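Local structure of protein FkbI (Streptomyces hygroscopicus, 1R2J) at residues A[113-118]-A[122-127]. The protein binds FAD and probably acts as an acyl-ACP dehydrogenase in making the methoxymalonyl extender unit of the polyketide FK520. Sequence-based numbering, arbitrary orientation.
Sequences ERQAGS and AMRTRV. With FAD (flavin-adenine dinucleotide), chain B.
The carboxylate of Glu113 reaches the backbone of Arg124 and Thr125 and accepts from both amides. Arg124 N points almost straight at Glu113 OE2 (3.0 Å, N-H...O 172°), and Thr125 N donates to Glu113 OE1, an oxygen whose placement is less certain. Beyond CG, which lies anti to the carbonyl carbon, the Glu113 chain runs extended and crosses the Met123 side chain at about a right angle, CD resting against Met123 CB (3.4 Å). Glu113 OE2 is gripped twice: Gln115 NE2 also donates to it (2.8 Å), from the same face of the carboxylate as Arg124 N. The second N-H of that amide goes to Ala122 O (3.1 Å), and both acceptors lie nearly in the amide plane, which fixes the rotation of the group. A bend at chi2 (-64°) turns the Gln115 amide against one face of the Arg124 guanidinium; the two planes are 25° apart and stacked, with Gln115 CD 3.4 Å from the guanidinium plane and offset toward its rim. A leucine in place of Gln115 would probably leave Ala122 O without this donor, Glu113 OE2 with one bond fewer and the Arg124 guanidinium without its flat amide partner. Next to these bonds, Ala116 CB packs on Ala122 CB (3.6 Å) and approaches Met123 N. In the next shell, Lys140 of strand 133-143 forms a salt bridge with Glu113 OE1 and probably steadies its negative charge, while Met123 touches FAD-binding Phe111. A type I beta turn, Glu113 to Ala116, sets Glu113 and Gln115 side by side; past it, Ser118 N and OG both bond to FAD O1A (OG 2.8 Å). The arrangement ties the pyrophosphate-binding loop after strand 107-110 to the approach to strand 126-130, within the beta-rich middle domain of the acyl-CoA dehydrogenase fold.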
loop_
_atom_site.group_PDB
_atom_site.type_symbol
_atom_site.label_atom_id
_atom_site.label_comp_id
_atom_site.label_asym_id
_atom_site.label_seq_id
_atom_site.Cartn_x
_atom_site.Cartn_y
_atom_site.Cartn_z
ATOM N N GLU A 113 6.415 -4.612 -14.075
ATOM C CA GLU A 113 7.376 -4.224 -15.102
ATOM C C GLU A 113 6.661 -3.466 -16.217
ATOM O O GLU A 113 5.433 -3.486 -16.304
ATOM C CB GLU A 113 8.085 -5.459 -15.675
ATOM C CG GLU A 113 8.841 -6.273 -14.626
ATOM C CD GLU A 113 9.715 -7.367 -15.223
ATOM O OE1 GLU A 113 10.169 -8.244 -14.460
ATOM O OE2 GLU A 113 9.952 -7.349 -16.451
ATOM N N ARG A 114 7.438 -2.804 -17.068
ATOM C CA ARG A 114 6.885 -2.023 -18.169
ATOM C C ARG A 114 5.852 -2.802 -18.988
ATOM O O ARG A 114 4.806 -2.267 -19.350
ATOM C CB ARG A 114 8.017 -1.540 -19.085
ATOM C CG ARG A 114 7.801 -0.150 -19.662
ATOM C CD ARG A 114 7.839 0.914 -18.568
ATOM N NE ARG A 114 7.686 2.268 -19.100
ATOM C CZ ARG A 114 7.893 3.377 -18.395
ATOM N NH1 ARG A 114 8.269 3.297 -17.127
ATOM N NH2 ARG A 114 7.717 4.568 -18.954
ATOM N N GLN A 115 6.143 -4.069 -19.268
ATOM C CA GLN A 115 5.236 -4.893 -20.059
ATOM C C GLN A 115 4.365 -5.838 -19.227
ATOM O O GLN A 115 3.540 -6.572 -19.773
ATOM C CB GLN A 115 6.036 -5.715 -21.071
ATOM C CG GLN A 115 6.749 -6.935 -20.486
ATOM C CD GLN A 115 7.828 -6.593 -19.469
ATOM O OE1 GLN A 115 8.410 -5.507 -19.498
ATOM N NE2 GLN A 115 8.116 -7.535 -18.578
ATOM N N ALA A 116 4.552 -5.821 -17.912
ATOM C CA ALA A 116 3.787 -6.691 -17.026
ATOM C C ALA A 116 3.136 -5.893 -15.900
ATOM O O ALA A 116 3.769 -5.616 -14.879
ATOM C CB ALA A 116 4.702 -7.783 -16.442
ATOM N N GLY A 117 1.875 -5.516 -16.103
ATOM C CA GLY A 117 1.145 -4.759 -15.100
ATOM C C GLY A 117 0.088 -5.642 -14.475
ATOM O O GLY A 117 0.319 -6.274 -13.447
ATOM N N SER A 118 -1.082 -5.692 -15.094
ATOM C CA SER A 118 -2.148 -6.537 -14.592
ATOM C C SER A 118 -1.729 -7.992 -14.822
ATOM O O SER A 118 -2.121 -8.881 -14.070
ATOM C CB SER A 118 -3.457 -6.234 -15.329
ATOM O OG SER A 118 -3.888 -4.906 -15.064
ATOM N N ALA A 122 3.938 -11.904 -16.989
ATOM C CA ALA A 122 4.662 -11.375 -18.137
ATOM C C ALA A 122 6.013 -10.759 -17.767
ATOM O O ALA A 122 6.754 -10.327 -18.644
ATOM C CB ALA A 122 3.800 -10.347 -18.857
ATOM N N MET A 123 6.337 -10.702 -16.477
ATOM C CA MET A 123 7.618 -10.127 -16.060
ATOM C C MET A 123 8.765 -10.975 -16.620
ATOM O O MET A 123 8.652 -12.198 -16.698
ATOM C CB MET A 123 7.715 -10.060 -14.530
ATOM C CG MET A 123 7.557 -11.393 -13.820
ATOM S SD MET A 123 8.048 -11.330 -12.073
ATOM C CE MET A 123 6.638 -10.498 -11.308
ATOM N N ARG A 124 9.862 -10.330 -17.012
ATOM C CA ARG A 124 11.001 -11.053 -17.578
ATOM C C ARG A 124 12.259 -11.025 -16.719
ATOM O O ARG A 124 13.280 -11.608 -17.088
ATOM C CB ARG A 124 11.334 -10.515 -18.972
ATOM C CG ARG A 124 10.435 -11.044 -20.076
ATOM C CD ARG A 124 9.670 -9.930 -20.753
ATOM N NE ARG A 124 10.549 -8.832 -21.143
ATOM C CZ ARG A 124 10.187 -7.840 -21.950
ATOM N NH1 ARG A 124 8.963 -7.811 -22.458
ATOM N NH2 ARG A 124 11.047 -6.874 -22.243
ATOM N N THR A 125 12.195 -10.344 -15.582
ATOM C CA THR A 125 13.350 -10.281 -14.700
ATOM C C THR A 125 13.714 -11.706 -14.279
ATOM O O THR A 125 12.835 -12.527 -13.997
ATOM C CB THR A 125 13.047 -9.425 -13.459
ATOM O OG1 THR A 125 14.152 -9.486 -12.548
ATOM C CG2 THR A 125 11.799 -9.927 -12.770
ATOM N N ARG A 126 15.012 -11.994 -14.239
ATOM C CA ARG A 126 15.489 -13.326 -13.889
ATOM C C ARG A 126 16.405 -13.374 -12.664
ATOM O O ARG A 126 17.192 -12.466 -12.430
ATOM C CB ARG A 126 16.228 -13.931 -15.090
ATOM C CG ARG A 126 17.091 -12.937 -15.856
ATOM C CD ARG A 126 17.384 -13.434 -17.265
ATOM N NE ARG A 126 18.327 -12.563 -17.961
ATOM C CZ ARG A 126 18.047 -11.321 -18.348
ATOM N NH1 ARG A 126 16.848 -10.804 -18.109
ATOM N NH2 ARG A 126 18.968 -10.594 -18.970
ATOM N N VAL A 127 16.267 -14.444 -11.887
ATOM C CA VAL A 127 17.075 -14.681 -10.699
ATOM C C VAL A 127 17.781 -15.990 -10.972
ATOM O O VAL A 127 17.120 -16.994 -11.269
ATOM C CB VAL A 127 16.223 -14.833 -9.440
ATOM C CG1 VAL A 127 17.089 -15.188 -8.257
ATOM C CG2 VAL A 127 15.450 -13.544 -9.162
HETATM P PA FAD B . -2.411 -2.384 -17.672
HETATM O O1A FAD B . -2.152 -3.349 -16.610
HETATM O O2A FAD B . -1.571 -1.818 -18.786
HETATM O O5B FAD B . -3.508 -1.349 -17.423
HETATM C C5B FAD B . -4.609 -1.895 -18.036
HETATM C C4B FAD B . -5.913 -1.180 -17.959
HETATM O O4B FAD B . -6.570 -2.276 -18.687
HETATM C C3B FAD B . -6.406 -1.259 -16.549
HETATM O O3B FAD B . -7.432 -0.336 -16.385
HETATM C C2B FAD B . -6.865 -2.630 -16.390
HETATM O O2B FAD B . -7.855 -2.956 -15.379
HETATM C C1B FAD B . -7.357 -3.041 -17.808
HETATM N N9A FAD B . -7.122 -4.425 -18.057
HETATM C C8A FAD B . -5.920 -5.156 -18.253
HETATM N N7A FAD B . -6.071 -6.432 -18.450
HETATM C C5A FAD B . -7.438 -6.626 -18.394
HETATM C C6A FAD B . -8.249 -7.757 -18.530
HETATM N N6A FAD B . -7.754 -8.979 -18.770
HETATM N N1A FAD B . -9.616 -7.594 -18.414
HETATM C C2A FAD B . -10.152 -6.374 -18.174
HETATM N N3A FAD B . -9.429 -5.186 -18.026
HETATM C C4A FAD B . -8.042 -5.469 -18.165
HETATM N N1 FAD B . 3.802 -2.146 -8.723
HETATM C C2 FAD B . 4.670 -2.903 -7.933
HETATM O O2 FAD B . 5.136 -3.992 -8.319
HETATM N N3 FAD B . 5.034 -2.428 -6.681
HETATM C C4 FAD B . 4.598 -1.200 -6.119
HETATM O O4 FAD B . 4.996 -0.860 -4.964
HETATM C C4X FAD B . 3.761 -0.461 -6.924
HETATM N N5 FAD B . 3.322 0.818 -6.373
HETATM C C5X FAD B . 2.488 1.627 -7.173
HETATM C C6 FAD B . 2.031 2.897 -6.731
HETATM C C7 FAD B . 1.221 3.775 -7.513
HETATM C C7M FAD B . 0.783 5.126 -6.954
HETATM C C8 FAD B . 0.857 3.351 -8.822
HETATM C C8M FAD B . 0.029 4.190 -9.778
HETATM C C9 FAD B . 1.255 2.124 -9.289
HETATM C C9A FAD B . 2.050 1.222 -8.490
HETATM N N10 FAD B . 2.515 -0.115 -8.959
HETATM C C10 FAD B . 3.367 -0.939 -8.213
HETATM C "C1'" FAD B . 1.926 -0.358 -10.204
HETATM C "C2'" FAD B . 0.488 -1.118 -10.056
HETATM O "O2'" FAD B . 0.963 -2.488 -9.919
HETATM C "C3'" FAD B . -0.101 -0.995 -11.348
HETATM O "O3'" FAD B . -1.237 -0.100 -11.251
HETATM C "C4'" FAD B . -0.701 -2.054 -12.306
HETATM O "O4'" FAD B . -0.013 -3.246 -12.573
HETATM C "C5'" FAD B . -0.696 -1.159 -13.452
HETATM O "O5'" FAD B . -0.410 -1.775 -14.671
HETATM P P FAD B . -0.226 -0.757 -15.922
HETATM O O1P FAD B . 0.488 -1.942 -15.974
HETATM O O2P FAD B . 0.271 -0.562 -17.380
HETATM O O3P FAD B . -1.330 -1.483 -16.870
#